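Local coordinates for Lmo1076 protein (Listeria monocytogenes serovar 1/2a, PDB 3FI7) that probably cleaves bacterial peptidoglycan as the glucosaminidase (GH73) catalytic domain of Auto, a virulence-associated autolysin subject to autoinhibition, at residues A[54-59]-A[177-182]. Sequence-based numbering, arbitrary orientation. Where two conformers were deposited one is given.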
loop_
_atom_site.group_PDB
_atom_site.type_symbol
_atom_site.label_atom_id
_atom_site.label_comp_id
_atom_site.label_asym_id
_atom_site.label_seq_id
_atom_site.Cartn_x
_atom_site.Cartn_y
_atom_site.Cartn_z
ATOM N N VAL A 54 3.671 5.854 2.709
ATOM C CA VAL A 54 2.361 5.553 3.263
ATOM C C VAL A 54 1.551 4.699 2.278
ATOM O O VAL A 54 0.839 3.773 2.675
ATOM C CB VAL A 54 1.616 6.853 3.638
ATOM C CG1 VAL A 54 0.165 6.571 4.008
ATOM C CG2 VAL A 54 2.350 7.556 4.781
ATOM N N MET A 55 1.687 4.992 0.990
ATOM C CA MET A 55 1.012 4.196 -0.038
ATOM C C MET A 55 1.517 2.750 -0.096
ATOM O O MET A 55 0.732 1.803 -0.222
ATOM C CB MET A 55 1.165 4.843 -1.417
ATOM C CG MET A 55 0.485 4.037 -2.526
ATOM S SD MET A 55 0.686 4.726 -4.189
ATOM C CE MET A 55 -0.658 5.908 -4.228
ATOM N N ILE A 56 2.833 2.585 -0.019
ATOM C CA ILE A 56 3.421 1.257 -0.086
ATOM C C ILE A 56 3.020 0.470 1.159
ATOM O O ILE A 56 2.658 -0.695 1.065
ATOM C CB ILE A 56 4.962 1.322 -0.228
ATOM C CG1 ILE A 56 5.344 1.935 -1.577
ATOM C CG2 ILE A 56 5.572 -0.056 -0.078
ATOM C CD1 ILE A 56 6.742 2.542 -1.607
ATOM N N ALA A 57 3.068 1.113 2.322
ATOM C CA ALA A 57 2.653 0.450 3.560
ATOM C C ALA A 57 1.175 0.054 3.510
ATOM O O ALA A 57 0.808 -1.048 3.912
ATOM C CB ALA A 57 2.921 1.334 4.755
ATOM N N GLN A 58 0.330 0.945 3.001
ATOM C CA GLN A 58 -1.085 0.620 2.849
ATOM C C GLN A 58 -1.284 -0.556 1.911
ATOM O O GLN A 58 -2.074 -1.454 2.202
ATOM C CB GLN A 58 -1.892 1.819 2.341
ATOM C CG GLN A 58 -2.367 2.742 3.428
ATOM C CD GLN A 58 -3.534 3.598 2.978
ATOM O OE1 GLN A 58 -3.379 4.481 2.136
ATOM N NE2 GLN A 58 -4.713 3.344 3.542
ATOM N N ALA A 59 -0.562 -0.561 0.791
ATOM C CA ALA A 59 -0.727 -1.637 -0.181
ATOM C C ALA A 59 -0.348 -2.976 0.420
ATOM O O ALA A 59 -1.034 -3.963 0.187
ATOM C CB ALA A 59 0.070 -1.376 -1.441
ATOM N N TYR A 177 10.786 -1.577 7.106
ATOM C CA TYR A 177 11.321 -1.722 5.753
ATOM C C TYR A 177 11.949 -0.429 5.200
ATOM O O TYR A 177 12.220 -0.340 3.998
ATOM C CB TYR A 177 10.249 -2.294 4.802
ATOM C CG TYR A 177 9.883 -3.717 5.157
ATOM C CD1 TYR A 177 10.491 -4.793 4.518
ATOM C CD2 TYR A 177 8.966 -3.988 6.168
ATOM C CE1 TYR A 177 10.178 -6.101 4.856
ATOM C CE2 TYR A 177 8.648 -5.297 6.515
ATOM C CZ TYR A 177 9.256 -6.347 5.861
ATOM O OH TYR A 177 8.948 -7.643 6.214
ATOM N N ASN A 178 12.199 0.543 6.088
ATOM C CA ASN A 178 12.706 1.873 5.718
ATOM C C ASN A 178 12.010 2.424 4.476
ATOM O O ASN A 178 12.648 2.800 3.490
ATOM C CB ASN A 178 14.231 1.881 5.536
ATOM C CG ASN A 178 14.834 3.283 5.657
ATOM O OD1 ASN A 178 14.182 4.217 6.130
ATOM N ND2 ASN A 178 16.084 3.431 5.231
ATOM N N LEU A 179 10.683 2.489 4.536
ATOM C CA LEU A 179 9.919 2.958 3.384
ATOM C C LEU A 179 10.096 4.457 3.109
ATOM O O LEU A 179 9.753 4.932 2.031
ATOM C CB LEU A 179 8.444 2.570 3.506
ATOM C CG LEU A 179 8.204 1.057 3.612
ATOM C CD1 LEU A 179 6.704 0.742 3.697
ATOM C CD2 LEU A 179 8.851 0.326 2.428
ATOM N N THR A 180 10.648 5.199 4.068
ATOM C CA THR A 180 10.897 6.626 3.836
ATOM C C THR A 180 11.965 6.885 2.765
ATOM O O THR A 180 12.051 7.989 2.241
ATOM C CB THR A 180 11.250 7.399 5.130
ATOM O OG1 THR A 180 12.321 6.740 5.808
ATOM C CG2 THR A 180 10.048 7.473 6.059
ATOM N N GLN A 181 12.759 5.870 2.431
ATOM C CA GLN A 181 13.751 6.002 1.363
ATOM C C GLN A 181 13.069 6.444 0.070
ATOM O O GLN A 181 13.684 7.080 -0.783
ATOM C CB GLN A 181 14.502 4.681 1.130
ATOM C CG GLN A 181 13.706 3.630 0.340
ATOM C CD GLN A 181 14.415 2.285 0.281
ATOM O OE1 GLN A 181 15.157 1.996 -0.667
ATOM N NE2 GLN A 181 14.200 1.455 1.305
ATOM N N TYR A 182 11.790 6.111 -0.063
ATOM C CA TYR A 182 11.046 6.409 -1.284
ATOM C C TYR A 182 10.405 7.797 -1.263
ATOM O O TYR A 182 9.907 8.257 -2.285
ATOM C CB TYR A 182 9.978 5.334 -1.538
ATOM C CG TYR A 182 10.538 3.928 -1.628
ATOM C CD1 TYR A 182 11.344 3.541 -2.705
ATOM C CD2 TYR A 182 10.276 2.993 -0.637
ATOM C CE1 TYR A 182 11.870 2.255 -2.789
ATOM C CE2 TYR A 182 10.809 1.699 -0.703
ATOM C CZ TYR A 182 11.597 1.339 -1.784
ATOM O OH TYR A 182 12.121 0.072 -1.847
#
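L179 and Y182 meet I56 and A57 of helix 52-63 and show how a chain leaving its last helix can be folded back on a lysozyme-like core, here by apolar contacts between the two segments. The return begins with a Schellman motif: after Y177 has left helical geometry, N178 adopts a positive phi (43°) as the C-prime residue, and the backbone N of L179 bonds back to the carbonyl of I174. From this turn the chain enters a short 3-10 segment, 179-182, which presents two side chains to the buried helix. L179 comes first. Its CB points at the helix, and with CG anti to its own carbonyl carbon (chi1 -59°) the isobutyl group extends to the shoulder between I56 and A57. There L179 CD1 lies 4.0 Å from A57 CB and the same distance from I56 CG2, while L179 CD2 also touches that I56 methyl. A57 in turn rests on L170 and I174 of helix 166-176, which places L179 where the two helices already pack together. T180 turns away from helix 52-63 and meets Y149 and I174 instead. Q181 works within its own segment: Q181 NE2 donates to N178 O at 3.0 Å, nearly straight (163°), from above the carbonyl plane, and the backbone N of Q181 bonds to the same oxygen from the opposite face. Q181 CG meanwhile sits 3.5 Å above one face of the Y182 ring, over the centre, with L179 CD2 in plane at the ring edge. Y182 also touches S38 of helix 29-47. The side chains of Y182 and I56 cross at about a right angle, and I56 CD1 comes up to the ring obliquely, 3.7 Å from Y182 CD2.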